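Local coordinates for putative peroxiredoxin MT2298 (Mycobacterium tuberculosis, PDB 5C04), which probably reduces hydrogen peroxide and organic hydroperoxides to water and alcohols as a mycoredoxin-dependent thiol peroxidase, helping protect the cell from oxidative stress, at residues Y27-L40 with F60-V72. The protein carries 1 engineered substitution. Residues are numbered along the deposited sequence; the frame is centred on the assembly and turned at random. Where two conformers were deposited one is given.
Sequences YRGAKNVLLVFHPL and FENDDSAALAISV. Engineered in segment 27-40: H38 (natural residue Phe).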
# COMPACT_ATOMS: atom_id res chain seq x y z
N TYR A 27 6.04 13.59 21.65
CA TYR A 27 7.48 13.77 21.86
C TYR A 27 7.87 15.16 22.40
O TYR A 27 9.03 15.39 22.79
CB TYR A 27 8.25 13.51 20.56
CG TYR A 27 8.18 12.08 20.07
CD1 TYR A 27 9.03 11.11 20.59
CD2 TYR A 27 7.24 11.69 19.11
CE1 TYR A 27 8.98 9.79 20.13
CE2 TYR A 27 7.18 10.38 18.66
CZ TYR A 27 8.04 9.44 19.17
OH TYR A 27 7.99 8.14 18.72
N ARG A 28 6.92 16.09 22.42
CA ARG A 28 7.21 17.46 22.86
C ARG A 28 7.72 17.49 24.28
O ARG A 28 7.22 16.79 25.15
CB ARG A 28 6.01 18.38 22.74
CG ARG A 28 5.81 18.88 21.32
CD ARG A 28 5.02 20.16 21.33
NE ARG A 28 4.55 20.50 19.99
CZ ARG A 28 3.81 21.56 19.71
NH1 ARG A 28 3.45 22.40 20.68
NH2 ARG A 28 3.42 21.79 18.46
N GLY A 29 8.75 18.31 24.47
CA GLY A 29 9.40 18.48 25.76
C GLY A 29 10.39 17.38 26.10
O GLY A 29 11.10 17.49 27.10
N ALA A 30 10.45 16.33 25.28
CA ALA A 30 11.27 15.15 25.58
C ALA A 30 12.34 14.88 24.51
O ALA A 30 13.52 14.75 24.83
CB ALA A 30 10.37 13.93 25.73
N LYS A 31 11.92 14.78 23.25
CA LYS A 31 12.83 14.42 22.17
C LYS A 31 12.69 15.28 20.93
O LYS A 31 11.59 15.74 20.58
CB LYS A 31 12.59 12.96 21.79
CG LYS A 31 12.90 11.98 22.91
CD LYS A 31 12.70 10.55 22.46
CE LYS A 31 12.72 9.57 23.62
NZ LYS A 31 14.10 9.37 24.12
N ASN A 32 13.82 15.49 20.25
CA ASN A 32 13.84 15.93 18.86
C ASN A 32 13.42 14.75 18.00
O ASN A 32 13.79 13.60 18.28
CB ASN A 32 15.22 16.43 18.46
CG ASN A 32 15.73 17.51 19.39
OD1 ASN A 32 15.09 18.54 19.53
ND2 ASN A 32 16.86 17.25 20.05
N VAL A 33 12.67 15.04 16.95
CA VAL A 33 12.10 13.99 16.09
C VAL A 33 12.58 14.16 14.66
O VAL A 33 12.36 15.20 14.04
CB VAL A 33 10.57 13.99 16.13
CG1 VAL A 33 10.02 12.80 15.33
CG2 VAL A 33 10.02 13.92 17.55
N LEU A 34 13.16 13.07 14.14
CA LEU A 34 13.54 12.97 12.74
C LEU A 34 12.37 12.29 12.02
O LEU A 34 12.02 11.14 12.36
CB LEU A 34 14.79 12.10 12.57
CG LEU A 34 15.29 11.91 11.15
CD1 LEU A 34 15.83 13.18 10.53
CD2 LEU A 34 16.34 10.80 11.12
N LEU A 35 11.81 13.01 11.07
CA LEU A 35 10.73 12.47 10.19
C LEU A 35 11.31 12.13 8.84
O LEU A 35 11.79 13.03 8.12
CB LEU A 35 9.63 13.51 9.99
CG LEU A 35 8.96 14.03 11.26
CD1 LEU A 35 7.90 15.05 10.91
CD2 LEU A 35 8.37 12.90 12.08
N VAL A 36 11.30 10.83 8.51
CA VAL A 36 11.84 10.35 7.23
C VAL A 36 10.67 9.88 6.35
O VAL A 36 10.22 8.72 6.41
CB VAL A 36 12.89 9.22 7.42
CG1 VAL A 36 13.48 8.81 6.07
CG2 VAL A 36 14.00 9.67 8.41
N PHE A 37 10.18 10.79 5.54
CA PHE A 37 9.17 10.43 4.50
C PHE A 37 9.87 9.67 3.40
O PHE A 37 10.99 10.01 3.02
CB PHE A 37 8.50 11.68 3.93
CG PHE A 37 7.57 12.37 4.90
CD1 PHE A 37 8.04 13.34 5.78
CD2 PHE A 37 6.22 12.08 4.91
CE1 PHE A 37 7.19 14.00 6.65
CE2 PHE A 37 5.35 12.75 5.77
CZ PHE A 37 5.84 13.69 6.65
N HIS A 38 9.21 8.65 2.85
CA HIS A 38 9.81 7.93 1.73
C HIS A 38 8.73 7.30 0.86
O HIS A 38 7.62 7.06 1.34
CB HIS A 38 10.83 6.90 2.20
CG HIS A 38 10.24 5.76 2.92
ND1 HIS A 38 9.93 4.58 2.28
CD2 HIS A 38 9.78 5.64 4.19
CE1 HIS A 38 9.37 3.76 3.14
NE2 HIS A 38 9.26 4.37 4.30
N PRO A 39 9.05 7.07 -0.42
CA PRO A 39 8.09 6.51 -1.36
C PRO A 39 7.39 5.18 -1.01
O PRO A 39 6.17 5.17 -0.84
CB PRO A 39 8.92 6.38 -2.64
CG PRO A 39 9.83 7.54 -2.60
CD PRO A 39 10.17 7.72 -1.13
N LEU A 40 8.12 4.07 -0.94
CA LEU A 40 7.47 2.77 -0.91
C LEU A 40 8.31 1.68 -0.31
O LEU A 40 9.47 1.46 -0.71
CB LEU A 40 7.10 2.31 -2.32
CG LEU A 40 5.91 2.97 -3.06
CD1 LEU A 40 5.82 2.42 -4.49
CD2 LEU A 40 4.62 2.78 -2.28
N PHE A 60 20.15 7.97 15.86
CA PHE A 60 18.86 8.60 15.59
C PHE A 60 17.79 8.34 16.64
O PHE A 60 16.85 9.12 16.75
CB PHE A 60 18.35 8.09 14.24
CG PHE A 60 19.29 8.37 13.10
CD1 PHE A 60 19.51 9.67 12.68
CD2 PHE A 60 19.94 7.35 12.45
CE1 PHE A 60 20.38 9.95 11.64
CE2 PHE A 60 20.80 7.61 11.38
CZ PHE A 60 21.02 8.92 10.98
N GLU A 61 17.91 7.23 17.36
CA GLU A 61 16.94 6.83 18.36
C GLU A 61 17.73 6.59 19.63
O GLU A 61 18.43 5.59 19.75
CB GLU A 61 16.21 5.55 17.91
CG GLU A 61 15.00 5.15 18.71
CD GLU A 61 14.44 3.82 18.23
OE1 GLU A 61 15.08 2.79 18.52
OE2 GLU A 61 13.37 3.82 17.55
N ASN A 62 17.60 7.53 20.56
CA ASN A 62 18.41 7.58 21.79
C ASN A 62 17.70 8.46 22.82
O ASN A 62 16.53 8.76 22.66
CB ASN A 62 19.83 8.07 21.45
CG ASN A 62 19.85 9.42 20.76
OD1 ASN A 62 19.20 10.39 21.20
ND2 ASN A 62 20.60 9.50 19.66
N ASP A 63 18.40 8.85 23.89
CA ASP A 63 17.80 9.69 24.93
C ASP A 63 17.34 11.07 24.44
O ASP A 63 16.40 11.63 25.00
CB ASP A 63 18.77 9.87 26.11
CG ASP A 63 19.02 8.58 26.88
OD1 ASP A 63 18.20 7.65 26.78
OD2 ASP A 63 20.04 8.52 27.61
N ASP A 64 17.99 11.58 23.39
CA ASP A 64 17.68 12.92 22.87
C ASP A 64 16.80 12.96 21.62
O ASP A 64 16.19 14.00 21.33
CB ASP A 64 18.99 13.65 22.54
CG ASP A 64 19.94 13.69 23.72
OD1 ASP A 64 19.47 13.90 24.85
OD2 ASP A 64 21.15 13.49 23.51
N SER A 65 16.75 11.85 20.87
CA SER A 65 16.18 11.83 19.51
C SER A 65 15.27 10.62 19.31
O SER A 65 15.50 9.54 19.87
CB SER A 65 17.30 11.79 18.46
OG SER A 65 18.26 12.84 18.69
N ALA A 66 14.27 10.80 18.44
CA ALA A 66 13.46 9.69 17.95
C ALA A 66 13.43 9.79 16.44
O ALA A 66 13.59 10.88 15.88
CB ALA A 66 12.06 9.76 18.50
N ALA A 67 13.26 8.65 15.77
CA ALA A 67 13.15 8.62 14.32
C ALA A 67 11.89 7.88 13.90
O ALA A 67 11.61 6.80 14.40
CB ALA A 67 14.36 7.97 13.70
N LEU A 68 11.16 8.49 12.97
CA LEU A 68 9.92 7.91 12.43
C LEU A 68 9.98 7.90 10.93
O LEU A 68 10.16 8.94 10.31
CB LEU A 68 8.71 8.75 12.86
CG LEU A 68 8.61 9.06 14.36
CD1 LEU A 68 7.55 10.10 14.66
CD2 LEU A 68 8.31 7.79 15.13
N ALA A 69 9.78 6.73 10.34
CA ALA A 69 9.71 6.62 8.89
C ALA A 69 8.23 6.73 8.52
O ALA A 69 7.40 6.21 9.27
CB ALA A 69 10.32 5.32 8.42
N ILE A 70 7.90 7.48 7.49
CA ILE A 70 6.48 7.64 7.07
C ILE A 70 6.33 7.39 5.58
O ILE A 70 7.04 7.97 4.77
CB ILE A 70 6.00 9.08 7.36
CG1 ILE A 70 6.23 9.42 8.85
CG2 ILE A 70 4.55 9.30 6.93
CD1 ILE A 70 5.94 10.87 9.25
N SER A 71 5.36 6.54 5.23
CA SER A 71 5.11 6.20 3.84
C SER A 71 3.64 5.88 3.68
O SER A 71 2.96 5.66 4.68
CB SER A 71 5.97 4.99 3.47
OG SER A 71 6.04 4.84 2.06
N VAL A 72 3.17 5.81 2.43
CA VAL A 72 1.75 5.55 2.17
C VAL A 72 1.31 4.10 2.37
O VAL A 72 0.10 3.83 2.24
CB VAL A 72 1.32 6.07 0.78
CG1 VAL A 72 1.48 7.59 0.67
CG2 VAL A 72 2.00 5.32 -0.35
O HOH W 1 18.86 15.47 19.31
O HOH W 2 5.00 7.21 0.40
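Strands 32-37 and 65-71 run parallel, their axes approaching to 4.6 Å and inclined at 24°, joined by an unbroken ladder of seven backbone bonds from N32 N to D64 O through to H38 N to I70 O. On the face bearing V33, L35 and F37, L68 CD1 lies 3.7 Å from V33 CG1 and also meets L35 CD2, while Y27 closes one end, its CE1 3.5 Å from A66 CB. I70 lies alongside F37: CD1 sits over one ring face toward its rim, a CH-pi contact 4.2 Å from the centroid, and CG2 packs on CE2. Y105 meets the same ring. On the other face, L34 CD2 touches F60 CD1 at 3.7 Å.

At the strand starts, K31 bends at chi4 (-75°), placing NZ 2.9 Å from N62 O, a hydrogen bond, with a weak second one to D63 O. N62 OD1 accepts from D64 N in an Asx turn. Beyond the ladder, in the conformer given, chi1 of -165° swings the S71 hydroxyl away from its own N, and OG donates to H38 O at 2.8 Å, from above the carbonyl plane. S71 CB sits over one face of the engineered H38 ring, offset toward its rim, a CH-pi contact; the ring also touches C46, the probable catalytic cysteine.

Helix 44-55 links the strands in sequence, making a beta-alpha-beta unit of the thioredoxin fold, as in peroxiredoxins.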